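Local coordinates for protein aspartate aminotransferase, cytoplasmic (Schizosaccharomyces pombe 972h-, PDB 6JPK) that catalyses the pyridoxal phosphate-dependent transfer of an amino group from L-aspartate to 2-oxoglutarate, giving oxaloacetate and L-glutamate, at residues A[18-23]-A[375-380]; A[33-38]-A[382-387]; A[331-336]-A[392-397]. The protein carries 1 engineered substitution. All coordinates share one frame; numbering follows the deposited sequence.

Contact 1: A[18-23]-A[375-380]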
ATOM      1  N   PHE A  18      -6.180  19.190  -6.117  1.00 43.03           N
ATOM      2  CA  PHE A  18      -6.570  19.665  -4.789  1.00 43.34           C
ATOM      3  C   PHE A  18      -6.930  21.150  -4.801  1.00 42.98           C
ATOM      4  O   PHE A  18      -7.883  21.565  -4.131  1.00 44.38           O
ATOM      5  CB  PHE A  18      -5.445  19.372  -3.787  1.00 43.96           C
ATOM      6  CG  PHE A  18      -5.753  19.779  -2.359  1.00 43.67           C
ATOM      7  CD1 PHE A  18      -6.305  18.866  -1.463  1.00 43.61           C
ATOM      8  CD2 PHE A  18      -5.469  21.067  -1.907  1.00 41.50           C
ATOM      9  CE1 PHE A  18      -6.582  19.230  -0.150  1.00 41.23           C
ATOM     10  CE2 PHE A  18      -5.745  21.437  -0.602  1.00 42.01           C
ATOM     11  CZ  PHE A  18      -6.301  20.517   0.279  1.00 42.45           C
ATOM     12  N   LYS A  19      -6.191  21.969  -5.557  1.00 39.80           N
ATOM     13  CA  LYS A  19      -6.463  23.406  -5.553  1.00 38.41           C
ATOM     14  C   LYS A  19      -7.712  23.756  -6.357  1.00 35.93           C
ATOM     15  O   LYS A  19      -8.418  24.715  -6.018  1.00 34.56           O
ATOM     16  CB  LYS A  19      -5.255  24.173  -6.094  1.00 39.36           C
ATOM     17  N   LEU A  20      -7.984  23.015  -7.437  1.00 30.11           N
ATOM     18  CA  LEU A  20      -9.250  23.177  -8.147  1.00 26.63           C
ATOM     19  C   LEU A  20     -10.419  22.850  -7.236  1.00 20.49           C
ATOM     20  O   LEU A  20     -11.424  23.570  -7.222  1.00 17.98           O
ATOM     21  CB  LEU A  20      -9.300  22.263  -9.366  1.00 25.42           C
ATOM     22  CG  LEU A  20      -9.567  22.803 -10.765  1.00 25.26           C
ATOM     23  CD1 LEU A  20      -9.880  21.633 -11.701  1.00 17.63           C
ATOM     24  CD2 LEU A  20     -10.648  23.870 -10.791  1.00 22.89           C
ATOM     25  N   ASN A  21     -10.310  21.744  -6.487  1.00 17.99           N
ATOM     26  CA  ASN A  21     -11.387  21.337  -5.589  1.00 25.16           C
ATOM     27  C   ASN A  21     -11.648  22.397  -4.527  1.00 25.44           C
ATOM     28  O   ASN A  21     -12.807  22.689  -4.210  1.00 29.10           O
ATOM     29  CB  ASN A  21     -11.061  19.987  -4.945  1.00 28.98           C
ATOM     30  CG  ASN A  21     -11.113  18.839  -5.940  1.00 36.67           C
ATOM     31  OD1 ASN A  21     -11.770  18.928  -6.977  1.00 39.91           O
ATOM     32  ND2 ASN A  21     -10.426  17.745  -5.620  1.00 40.17           N
ATOM     33  N   ALA A  22     -10.590  23.002  -3.983  1.00 25.78           N
ATOM     34  CA  ALA A  22     -10.784  24.110  -3.052  1.00 26.85           C
ATOM     35  C   ALA A  22     -11.621  25.215  -3.677  1.00 24.85           C
ATOM     36  O   ALA A  22     -12.506  25.782  -3.026  1.00 23.23           O
ATOM     37  CB  ALA A  22      -9.437  24.672  -2.597  1.00 28.55           C
ATOM     38  N   GLN A  23     -11.355  25.544  -4.940  1.00 22.51           N
ATOM     39  CA  GLN A  23     -12.089  26.635  -5.569  1.00 24.94           C
ATOM     40  C   GLN A  23     -13.533  26.239  -5.849  1.00 16.47           C
ATOM     41  O   GLN A  23     -14.446  27.050  -5.673  1.00 11.91           O
ATOM     42  CB  GLN A  23     -11.391  27.063  -6.856  1.00 31.82           C
ATOM     43  CG  GLN A  23      -9.946  27.455  -6.664  1.00 39.28           C
ATOM     44  CD  GLN A  23      -9.248  27.718  -7.981  1.00 45.01           C
ATOM     45  OE1 GLN A  23      -8.532  26.859  -8.503  1.00 45.17           O
ATOM     46  NE2 GLN A  23      -9.462  28.910  -8.534  1.00 46.66           N
ATOM     47  N   HIS A 375     -19.446  28.682 -13.639  1.00 11.14           N
ATOM     48  CA  HIS A 375     -19.099  27.966 -12.412  1.00 10.88           C
ATOM     49  C   HIS A 375     -18.811  26.494 -12.686  1.00 12.85           C
ATOM     50  O   HIS A 375     -19.166  25.617 -11.892  1.00 11.24           O
ATOM     51  CB  HIS A 375     -20.203  28.141 -11.368  1.00 11.21           C
ATOM     52  CG  HIS A 375     -20.613  29.569 -11.210  1.00 11.70           C
ATOM     53  ND1 HIS A 375     -19.929  30.448 -10.399  1.00 13.60           N
ATOM     54  CD2 HIS A 375     -21.565  30.298 -11.839  1.00 13.24           C
ATOM     55  CE1 HIS A 375     -20.480  31.648 -10.492  1.00 17.23           C
ATOM     56  NE2 HIS A 375     -21.473  31.584 -11.361  1.00 15.51           N
ATOM     57  N   LEU A 376     -18.180  26.224 -13.828  1.00 10.91           N
ATOM     58  CA  LEU A 376     -17.683  24.897 -14.174  1.00  9.83           C
ATOM     59  C   LEU A 376     -16.219  24.811 -13.792  1.00  9.51           C
ATOM     60  O   LEU A 376     -15.427  25.673 -14.190  1.00 11.89           O
ATOM     61  CB  LEU A 376     -17.818  24.608 -15.668  1.00  9.83           C
ATOM     62  CG  LEU A 376     -19.161  24.900 -16.316  1.00 10.55           C
ATOM     63  CD1 LEU A 376     -19.104  24.431 -17.742  1.00 10.16           C
ATOM     64  CD2 LEU A 376     -20.285  24.202 -15.550  1.00 12.16           C
ATOM     65  N   TYR A 377     -15.857  23.753 -13.064  1.00  9.21           N
ATOM     66  CA  TYR A 377     -14.513  23.583 -12.524  1.00  9.28           C
ATOM     67  C   TYR A 377     -13.846  22.374 -13.186  1.00  9.83           C
ATOM     68  O   TYR A 377     -14.246  21.228 -12.955  1.00  8.43           O
ATOM     69  CB  TYR A 377     -14.580  23.459 -10.999  1.00  8.93           C
ATOM     70  CG  TYR A 377     -14.918  24.809 -10.387  1.00 13.32           C
ATOM     71  CD1 TYR A 377     -16.242  25.273 -10.324  1.00 10.84           C
ATOM     72  CD2 TYR A 377     -13.908  25.646  -9.943  1.00 16.05           C
ATOM     73  CE1 TYR A 377     -16.528  26.522  -9.797  1.00 10.00           C
ATOM     74  CE2 TYR A 377     -14.179  26.873  -9.419  1.00  9.67           C
ATOM     75  CZ  TYR A 377     -15.477  27.315  -9.352  1.00 10.50           C
ATOM     76  OH  TYR A 377     -15.691  28.565  -8.833  1.00 11.12           O
ATOM     77  N   PHE A 378     -12.848  22.638 -14.029  1.00  8.52           N
ATOM     78  CA  PHE A 378     -12.090  21.586 -14.703  1.00  8.22           C
ATOM     79  C   PHE A 378     -10.727  22.146 -15.103  1.00 11.25           C
ATOM     80  O   PHE A 378     -10.457  23.345 -14.970  1.00  9.22           O
ATOM     81  CB  PHE A 378     -12.863  20.987 -15.895  1.00  8.26           C
ATOM     82  CG  PHE A 378     -13.289  21.984 -16.965  1.00  8.86           C
ATOM     83  CD1 PHE A 378     -14.342  22.862 -16.755  1.00 10.92           C
ATOM     84  CD2 PHE A 378     -12.667  21.990 -18.214  1.00  8.54           C
ATOM     85  CE1 PHE A 378     -14.747  23.756 -17.752  1.00 10.57           C
ATOM     86  CE2 PHE A 378     -13.077  22.865 -19.218  1.00 10.89           C
ATOM     87  CZ  PHE A 378     -14.114  23.753 -18.989  1.00  9.14           C
ATOM     88  N   SER A 379      -9.865  21.252 -15.587  1.00 12.02           N
ATOM     89  CA  SER A 379      -8.453  21.563 -15.781  1.00 10.44           C
ATOM     90  C   SER A 379      -8.242  22.554 -16.920  1.00  9.20           C
ATOM     91  O   SER A 379      -8.956  22.546 -17.924  1.00  9.31           O
ATOM     92  CB  SER A 379      -7.662  20.284 -16.080  1.00 16.50           C
ATOM     93  OG  SER A 379      -7.976  19.238 -15.179  1.00 19.42           O
ATOM     94  N   ALA A 380      -7.208  23.387 -16.764  1.00  9.10           N
ATOM     95  CA  ALA A 380      -6.864  24.412 -17.747  1.00 12.30           C
ATOM     96  C   ALA A 380      -6.484  23.834 -19.107  1.00 13.23           C
ATOM     97  O   ALA A 380      -6.604  24.536 -20.115  1.00 11.64           O
ATOM     98  CB  ALA A 380      -5.716  25.273 -17.218  1.00 12.64           C
TER
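The ring of Tyr-377 meets Leu-20 at its edge and in its plane, the methyl CD2 of Leu-20 lying 3.8 Å from CD2 of Tyr-377. Further round comes the backbone end of Gln-23, whose C lies obliquely to the ring, 3.7 Å from CE2 of Tyr-377. The motif is a helix laid against a short strand: helix 16-26 packs beside strand 376-377, which is paired in parallel with strand 33-34 in the small domain of this aminotransferase. No hydrogen bond crosses between the segments, and their CA atoms come nearest at Leu-20 and Tyr-377. CG of Tyr-377 is anti to its carbonyl carbon (chi1 -72°), which starts the ring off beside the backbone N, and the side chains of Leu-20 and Tyr-377 cross obliquely. CB of Gln-23 adds an apolar touch at CE2 of Tyr-377, 3.8 Å away.

The polar tip of Tyr-377 is held from elsewhere: its OH is hydrogen-bonded to OD2 of Asp-27, which also binds ND1 of His-375. That bond restrains the ring at the end remote from Leu-20. The CB of Phe-378 points away from helix 16-26, and its side chain touches Val-367 and Cys-370 of helix 364-374, so that Phe-378 presents backbone to Leu-20. There the second methyl of Leu-20 rests on the following peptide, CD1 standing 3.5 Å from C of Phe-378 and 3.9 Å from N of Ser-379.

Contact 2: A[33-38]-A[382-387]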
ATOM      1  N   VAL A  33     -20.588  23.113 -11.068  1.00 10.14           N
ATOM      2  CA  VAL A  33     -20.359  21.717 -11.442  1.00 12.50           C
ATOM      3  C   VAL A  33     -18.873  21.420 -11.277  1.00 15.47           C
ATOM      4  O   VAL A  33     -18.028  22.193 -11.742  1.00  9.34           O
ATOM      5  CB  VAL A  33     -20.802  21.421 -12.892  1.00  9.85           C
ATOM      6  CG1 VAL A  33     -20.631  19.919 -13.235  1.00 11.88           C
ATOM      7  CG2 VAL A  33     -22.245  21.876 -13.133  1.00 10.33           C
ATOM      8  N   ASN A  34     -18.552  20.306 -10.616  1.00  9.12           N
ATOM      9  CA  ASN A  34     -17.165  19.842 -10.521  1.00 12.93           C
ATOM     10  C   ASN A  34     -16.937  18.844 -11.646  1.00 11.58           C
ATOM     11  O   ASN A  34     -17.411  17.706 -11.591  1.00 11.06           O
ATOM     12  CB  ASN A  34     -16.867  19.216  -9.162  1.00 15.66           C
ATOM     13  CG  ASN A  34     -15.384  18.906  -8.980  1.00 17.23           C
ATOM     14  OD1 ASN A  34     -14.623  18.877  -9.947  1.00 15.46           O
ATOM     15  ND2 ASN A  34     -14.971  18.682  -7.743  1.00 19.24           N
ATOM     16  N   MET A  35     -16.217  19.266 -12.680  1.00  9.64           N
ATOM     17  CA  MET A  35     -15.919  18.382 -13.796  1.00 15.64           C
ATOM     18  C   MET A  35     -14.494  17.859 -13.749  1.00 10.32           C
ATOM     19  O   MET A  35     -13.916  17.535 -14.784  1.00 11.24           O
ATOM     20  CB  MET A  35     -16.197  19.083 -15.121  1.00 23.42           C
ATOM     21  CG  MET A  35     -17.657  18.989 -15.515  1.00 29.85           C
ATOM     22  SD  MET A  35     -18.173  20.529 -16.249  1.00 35.20           S
ATOM     23  CE  MET A  35     -17.379  20.422 -17.843  1.00 35.51           C
ATOM     24  N   SER A  36     -13.917  17.762 -12.562  1.00 11.16           N
ATOM     25  CA  SER A  36     -12.582  17.210 -12.409  1.00 15.70           C
ATOM     26  C   SER A  36     -12.575  15.950 -11.550  1.00 16.42           C
ATOM     27  O   SER A  36     -11.493  15.438 -11.243  1.00 21.23           O
ATOM     28  CB  SER A  36     -11.640  18.261 -11.813  1.00 14.79           C
ATOM     29  OG  SER A  36     -12.019  18.538 -10.478  1.00 21.74           O
ATOM     30  N   VAL A  37     -13.743  15.429 -11.175  1.00 15.66           N
ATOM     31  CA  VAL A  37     -13.812  14.287 -10.261  1.00 22.06           C
ATOM     32  C   VAL A  37     -13.311  13.047 -10.990  1.00 16.66           C
ATOM     33  O   VAL A  37     -13.805  12.693 -12.065  1.00 12.95           O
ATOM     34  CB  VAL A  37     -15.238  14.087  -9.703  1.00 27.30           C
ATOM     35  CG1 VAL A  37     -15.779  15.379  -9.099  1.00 31.82           C
ATOM     36  CG2 VAL A  37     -16.231  13.547 -10.748  1.00 27.05           C
ATOM     37  N   GLY A  38     -12.311  12.390 -10.419  1.00 18.98           N
ATOM     38  CA  GLY A  38     -11.688  11.269 -11.095  1.00 19.46           C
ATOM     39  C   GLY A  38     -12.252   9.912 -10.719  1.00 18.97           C
ATOM     40  O   GLY A  38     -11.497   8.939 -10.611  1.00 18.97           O
ATOM     41  N   GLY A 382      -8.192  21.749 -20.606  1.00  9.22           N
ATOM     42  CA  GLY A 382      -9.432  21.349 -21.235  1.00  8.34           C
ATOM     43  C   GLY A 382      -9.899  19.947 -20.912  1.00  8.28           C
ATOM     44  O   GLY A 382     -10.913  19.511 -21.471  1.00  8.18           O
ATOM     45  N   ARG A 383      -9.211  19.231 -20.023  1.00  7.85           N
ATOM     46  CA  ARG A 383      -9.680  17.909 -19.624  1.00  7.65           C
ATOM     47  C   ARG A 383     -10.920  18.036 -18.744  1.00  7.72           C
ATOM     48  O   ARG A 383     -10.916  18.797 -17.775  1.00  7.76           O
ATOM     49  CB  ARG A 383      -8.596  17.146 -18.864  1.00  7.40           C
ATOM     50  CG  ARG A 383      -9.031  15.711 -18.501  1.00  9.00           C
ATOM     51  CD  ARG A 383      -8.336  15.182 -17.259  1.00 16.12           C
ATOM     52  NE  ARG A 383      -8.710  15.941 -16.077  1.00 25.68           N
ATOM     53  CZ  ARG A 383      -8.698  15.461 -14.837  1.00 27.10           C
ATOM     54  NH1 ARG A 383      -8.333  14.210 -14.609  1.00 25.19           N
ATOM     55  NH2 ARG A 383      -9.064  16.237 -13.824  1.00 26.74           N
ATOM     56  N   ILE A 384     -11.979  17.281 -19.077  1.00  7.75           N
ATOM     57  CA  ILE A 384     -13.126  17.140 -18.189  1.00  9.44           C
ATOM     58  C   ILE A 384     -13.327  15.674 -17.832  1.00 11.63           C
ATOM     59  O   ILE A 384     -12.960  14.754 -18.573  1.00 13.39           O
ATOM     60  CB  ILE A 384     -14.431  17.711 -18.779  1.00 10.56           C
ATOM     61  CG1 ILE A 384     -14.825  16.969 -20.058  1.00 10.09           C
ATOM     62  CG2 ILE A 384     -14.288  19.225 -19.019  1.00  9.72           C
ATOM     63  CD1 ILE A 384     -16.253  17.303 -20.525  1.00 11.08           C
ATOM     64  N   SER A 385     -13.930  15.465 -16.677  1.00 11.75           N
ATOM     65  CA  SER A 385     -14.433  14.150 -16.311  1.00 13.30           C
ATOM     66  C   SER A 385     -15.894  14.049 -16.730  1.00 14.88           C
ATOM     67  O   SER A 385     -16.734  14.850 -16.290  1.00 14.66           O
ATOM     68  CB  SER A 385     -14.283  13.916 -14.815  1.00 15.78           C
ATOM     69  OG  SER A 385     -15.009  12.770 -14.441  1.00 17.04           O
ATOM     70  N   MET A 386     -16.193  13.082 -17.597  1.00 13.27           N
ATOM     71  CA  MET A 386     -17.573  12.898 -18.023  1.00 14.55           C
ATOM     72  C   MET A 386     -18.466  12.453 -16.872  1.00 15.55           C
ATOM     73  O   MET A 386     -19.688  12.616 -16.956  1.00 14.70           O
ATOM     74  CB  MET A 386     -17.656  11.879 -19.165  1.00 16.94           C
ATOM     75  CG  MET A 386     -16.943  12.283 -20.457  1.00 17.64           C
ATOM     76  SD  MET A 386     -17.616  13.778 -21.221  1.00 15.96           S
ATOM     77  CE  MET A 386     -19.353  13.345 -21.326  1.00 14.65           C
ATOM     78  N   ALA A 387     -17.887  11.910 -15.795  1.00 14.43           N
ATOM     79  CA  ALA A 387     -18.708  11.416 -14.692  1.00 16.96           C
ATOM     80  C   ALA A 387     -19.428  12.548 -13.977  1.00 15.60           C
ATOM     81  O   ALA A 387     -20.480  12.319 -13.368  1.00 13.55           O
ATOM     82  CB  ALA A 387     -17.855  10.626 -13.692  1.00 15.20           C
TER
HETATM   83  O   HOH W   1     -16.452  15.378 -13.147  1.00 35.37           O
HETATM   84  O   HOH W   2     -10.843  18.329 -15.260  1.00 12.90           O
HETATM   85  O   HOH W   3      -9.378  13.948 -11.709  1.00 27.42           O
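Two direct hydrogen bonds join Ser-385 to the loop after strand 33-34. Its N gives a nearly straight bond to O of Met-35 (2.8 Å, 169°). Its OG, anti to the backbone N (chi1 168°), donates to O of Val-37 at 2.7 Å, almost on the C=O axis. The same OG accepts from N of Ala-387 at 3.3 Å, closing an ST turn. An alanine at Ser-385 would probably leave O of Val-37 without this donor and the turn at Ala-387 without its acceptor.

Water carries much of the rest. Water 2 donates to O of Met-35 and O of Arg-383 and accepts from NH2 of Arg-383; water 3 links NH1 of Arg-383 to O of Ser-36, 2.6 Å from the water.

The apolar part is small: Met-35 and Ile-384 run side by side in the same direction, with CE of Met-35 3.5 Å from CG2 of Ile-384.

Arg-383 and Gly-38 probably bind L-aspartate, as in related enzymes. In this contact the guanidinium of Arg-383 meets waters bonded to the carbonyls of Met-35, Ser-36 and Arg-383 itself, which is likely to leave its positive charge largely uncompensated here and suited to a substrate carboxylate.

Contact 3: A[331-336]-A[392-397]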
ATOM      1  N   ARG A 331     -21.691  11.797 -23.344  1.00  9.43           N
ATOM      2  CA  ARG A 331     -20.890  12.269 -24.475  1.00 10.32           C
ATOM      3  C   ARG A 331     -21.779  12.629 -25.657  1.00 11.92           C
ATOM      4  O   ARG A 331     -21.579  13.661 -26.312  1.00  9.92           O
ATOM      5  CB  ARG A 331     -19.871  11.204 -24.883  1.00  9.13           C
ATOM      6  CG  ARG A 331     -18.717  10.995 -23.914  1.00  8.73           C
ATOM      7  CD  ARG A 331     -17.798   9.852 -24.397  1.00  8.54           C
ATOM      8  NE  ARG A 331     -16.614   9.707 -23.547  1.00  8.20           N
ATOM      9  CZ  ARG A 331     -15.551  10.511 -23.599  1.00 18.31           C
ATOM     10  NH1 ARG A 331     -15.520  11.531 -24.447  1.00  8.23           N
ATOM     11  NH2 ARG A 331     -14.520  10.308 -22.789  1.00 16.52           N
ATOM     12  N   LYS A 332     -22.778  11.787 -25.934  1.00 10.99           N
ATOM     13  CA  LYS A 332     -23.719  12.056 -27.013  1.00 13.83           C
ATOM     14  C   LYS A 332     -24.547  13.304 -26.735  1.00 12.99           C
ATOM     15  O   LYS A 332     -24.765  14.117 -27.640  1.00 13.75           O
ATOM     16  CB  LYS A 332     -24.629  10.842 -27.215  1.00 17.00           C
ATOM     17  CG  LYS A 332     -25.779  11.084 -28.182  1.00 24.76           C
ATOM     18  CD  LYS A 332     -26.758   9.898 -28.212  1.00 30.89           C
ATOM     19  CE  LYS A 332     -27.921  10.163 -29.174  1.00 34.87           C
ATOM     20  NZ  LYS A 332     -29.013   9.146 -29.063  1.00 36.23           N
ATOM     21  N   ARG A 333     -25.025  13.473 -25.496  1.00 10.76           N
ATOM     22  CA  ARG A 333     -25.818  14.659 -25.164  1.00 11.08           C
ATOM     23  C   ARG A 333     -24.993  15.925 -25.346  1.00 10.98           C
ATOM     24  O   ARG A 333     -25.445  16.895 -25.966  1.00 11.31           O
ATOM     25  CB  ARG A 333     -26.346  14.583 -23.725  1.00 11.37           C
ATOM     26  CG  ARG A 333     -27.477  13.586 -23.463  1.00 16.87           C
ATOM     27  CD  ARG A 333     -28.836  14.051 -24.012  1.00 17.64           C
ATOM     28  NE  ARG A 333     -29.237  15.351 -23.484  1.00 18.98           N
ATOM     29  CZ  ARG A 333     -29.743  15.537 -22.269  1.00 20.06           C
ATOM     30  NH1 ARG A 333     -29.907  14.499 -21.456  1.00 14.21           N
ATOM     31  NH2 ARG A 333     -30.088  16.759 -21.864  1.00 16.14           N
ATOM     32  N   LEU A 334     -23.773  15.932 -24.812  1.00 10.55           N
ATOM     33  CA  LEU A 334     -22.914  17.108 -24.934  1.00 13.86           C
ATOM     34  C   LEU A 334     -22.638  17.440 -26.400  1.00 13.63           C
ATOM     35  O   LEU A 334     -22.822  18.584 -26.832  1.00 10.89           O
ATOM     36  CB  LEU A 334     -21.606  16.878 -24.170  1.00 12.80           C
ATOM     37  CG  LEU A 334     -20.640  18.057 -24.151  1.00 14.25           C
ATOM     38  CD1 LEU A 334     -21.328  19.311 -23.610  1.00 10.21           C
ATOM     39  CD2 LEU A 334     -19.393  17.708 -23.337  1.00 13.27           C
ATOM     40  N   ARG A 335     -22.219  16.440 -27.184  1.00 11.46           N
ATOM     41  CA  ARG A 335     -21.948  16.670 -28.601  1.00 12.77           C
ATOM     42  C   ARG A 335     -23.197  17.123 -29.346  1.00 13.77           C
ATOM     43  O   ARG A 335     -23.143  18.067 -30.148  1.00 13.55           O
ATOM     44  CB  ARG A 335     -21.384  15.405 -29.250  1.00 13.62           C
ATOM     45  CG  ARG A 335     -21.114  15.565 -30.757  1.00 20.62           C
ATOM     46  CD  ARG A 335     -21.593  14.365 -31.558  1.00 29.81           C
ATOM     47  NE  ARG A 335     -21.467  14.545 -33.004  1.00 35.54           N
ATOM     48  CZ  ARG A 335     -22.488  14.785 -33.827  1.00 37.26           C
ATOM     49  NH1 ARG A 335     -23.724  14.878 -33.353  1.00 39.10           N
ATOM     50  NH2 ARG A 335     -22.278  14.930 -35.130  1.00 34.24           N
ATOM     51  N   ASP A 336     -24.339  16.469 -29.092  1.00 11.38           N
ATOM     52  CA  ASP A 336     -25.563  16.827 -29.804  1.00 11.91           C
ATOM     53  C   ASP A 336     -25.980  18.259 -29.511  1.00 12.18           C
ATOM     54  O   ASP A 336     -26.517  18.939 -30.388  1.00 14.60           O
ATOM     55  CB  ASP A 336     -26.697  15.866 -29.452  1.00 18.15           C
ATOM     56  CG  ASP A 336     -26.534  14.506 -30.121  1.00 22.24           C
ATOM     57  OD1 ASP A 336     -25.582  14.339 -30.919  1.00 21.37           O
ATOM     58  OD2 ASP A 336     -27.354  13.607 -29.849  1.00 22.05           O
ATOM     59  N   SER A 392     -29.090  16.660 -14.996  1.00 11.78           N
ATOM     60  CA  SER A 392     -29.400  17.940 -14.376  1.00 14.67           C
ATOM     61  C   SER A 392     -28.458  19.071 -14.804  1.00 11.88           C
ATOM     62  O   SER A 392     -28.786  20.238 -14.562  1.00 12.20           O
ATOM     63  CB  SER A 392     -29.376  17.802 -12.846  1.00 12.05           C
ATOM     64  OG  SER A 392     -28.046  17.784 -12.348  1.00 11.54           O
ATOM     65  N   ASN A 393     -27.309  18.775 -15.421  1.00 11.43           N
ATOM     66  CA  ASN A 393     -26.343  19.826 -15.729  1.00 13.11           C
ATOM     67  C   ASN A 393     -25.763  19.811 -17.145  1.00 13.09           C
ATOM     68  O   ASN A 393     -25.023  20.741 -17.490  1.00 11.04           O
ATOM     69  CB  ASN A 393     -25.184  19.803 -14.711  1.00 12.68           C
ATOM     70  CG  ASN A 393     -24.380  18.499 -14.727  1.00 12.49           C
ATOM     71  OD1 ASN A 393     -24.284  17.800 -15.748  1.00 10.29           O
ATOM     72  ND2 ASN A 393     -23.781  18.176 -13.581  1.00 10.15           N
ATOM     73  N   VAL A 394     -26.080  18.816 -17.978  1.00 11.09           N
ATOM     74  CA  VAL A 394     -25.372  18.694 -19.251  1.00 13.43           C
ATOM     75  C   VAL A 394     -25.739  19.830 -20.206  1.00 13.39           C
ATOM     76  O   VAL A 394     -24.899  20.280 -20.997  1.00 12.20           O
ATOM     77  CB  VAL A 394     -25.609  17.305 -19.885  1.00 16.33           C
ATOM     78  CG1 VAL A 394     -27.079  17.078 -20.218  1.00 11.31           C
ATOM     79  CG2 VAL A 394     -24.739  17.129 -21.135  1.00 12.60           C
ATOM     80  N   GLU A 395     -26.969  20.340 -20.135  1.00 11.75           N
ATOM     81  CA  GLU A 395     -27.330  21.473 -20.981  1.00 20.74           C
ATOM     82  C   GLU A 395     -26.659  22.761 -20.506  1.00 18.42           C
ATOM     83  O   GLU A 395     -26.233  23.586 -21.321  1.00 13.67           O
ATOM     84  CB  GLU A 395     -28.851  21.632 -21.010  1.00 29.36           C
ATOM     85  CG  GLU A 395     -29.400  21.835 -22.405  1.00 37.55           C
ATOM     86  CD  GLU A 395     -29.098  20.661 -23.331  1.00 40.09           C
ATOM     87  OE1 GLU A 395     -29.208  19.491 -22.891  1.00 37.42           O
ATOM     88  OE2 GLU A 395     -28.747  20.917 -24.503  1.00 41.49           O
ATOM     89  N   HIS A 396     -26.572  22.958 -19.192  1.00 12.04           N
ATOM     90  CA  HIS A 396     -25.788  24.063 -18.657  1.00 11.98           C
ATOM     91  C   HIS A 396     -24.338  24.000 -19.144  1.00 11.53           C
ATOM     92  O   HIS A 396     -23.766  25.022 -19.539  1.00 12.19           O
ATOM     93  CB  HIS A 396     -25.874  24.038 -17.129  1.00 11.94           C
ATOM     94  CG  HIS A 396     -25.043  25.085 -16.441  1.00 16.06           C
ATOM     95  ND1 HIS A 396     -25.353  26.426 -16.474  1.00 12.28           N
ATOM     96  CD2 HIS A 396     -23.929  24.977 -15.674  1.00 12.90           C
ATOM     97  CE1 HIS A 396     -24.463  27.103 -15.768  1.00 12.72           C
ATOM     98  NE2 HIS A 396     -23.585  26.244 -15.273  1.00 12.47           N
ATOM     99  N   VAL A 397     -23.742  22.802 -19.169  1.00 11.11           N
ATOM    100  CA  VAL A 397     -22.356  22.653 -19.621  1.00 12.60           C
ATOM    101  C   VAL A 397     -22.223  22.969 -21.112  1.00 13.84           C
ATOM    102  O   VAL A 397     -21.302  23.687 -21.533  1.00 12.55           O
ATOM    103  CB  VAL A 397     -21.837  21.240 -19.299  1.00 13.84           C
ATOM    104  CG1 VAL A 397     -20.450  21.001 -19.953  1.00  9.94           C
ATOM    105  CG2 VAL A 397     -21.779  21.038 -17.789  1.00 10.84           C
TER
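Val-394 sets its two methyls against different parts of helix 310-340. This is helix-helix packing in the small domain, with the first turn of helix 394-407 beside a turn near the end of the long helix 310-340.

The buried side is apolar. CG2 of Val-394 lies 4.0 Å from N of Leu-334 and the same distance from CB of Arg-333, while CD1 of Leu-334 reaches CG1 of Val-397 at 4.1 Å, the side chains of Leu-334 and Val-397 crossing at about a right angle. Leu-389 touches both Leu-334 and Val-397 from a neighbouring loop.

Toward solvent the contact becomes polar and more open. The bent chain of Arg-333 carries the guanidinium to the exposed Glu-395, and the guanidinium and carboxylate planes are only 8° apart. Each charged group has a second partner: NH1 of Arg-333 binds OD1 of Asn-391, and OE2 of Glu-395 binds OG of Ser-337. In the salt bridge itself, NH2 of Arg-333 meets OE1 of Glu-395 at the guanidinium edge, at 3.0 Å (151°), while CG1 of Val-394 lies over one face of the guanidinium, offset toward the rim and 3.4 Å from NH2 of Arg-333.

Each pair of contacts touches. Contacts 1 and 2 share the two-stranded parallel sheet, where N of Met-35 probably bonds to O of Tyr-377, 2.8 Å away. Contacts 2 and 3 meet through Met-35, whose CE lies 3.8 Å from CG1 of Val-397, and contacts 1 and 3 through Leu-376, packed against His-396 and Val-397. Contacts 1 and 2 are both partly buried; contact 3, though farthest from the chain's centre, is mostly buried, with an exposed Glu-395 at its border. Contact 2, nearest the centre and at the probable substrate site, combines one backbone bond, one serine hydroxyl bond and water bridges, against purely van der Waals packing in contact 1 and a charged pair in contact 3.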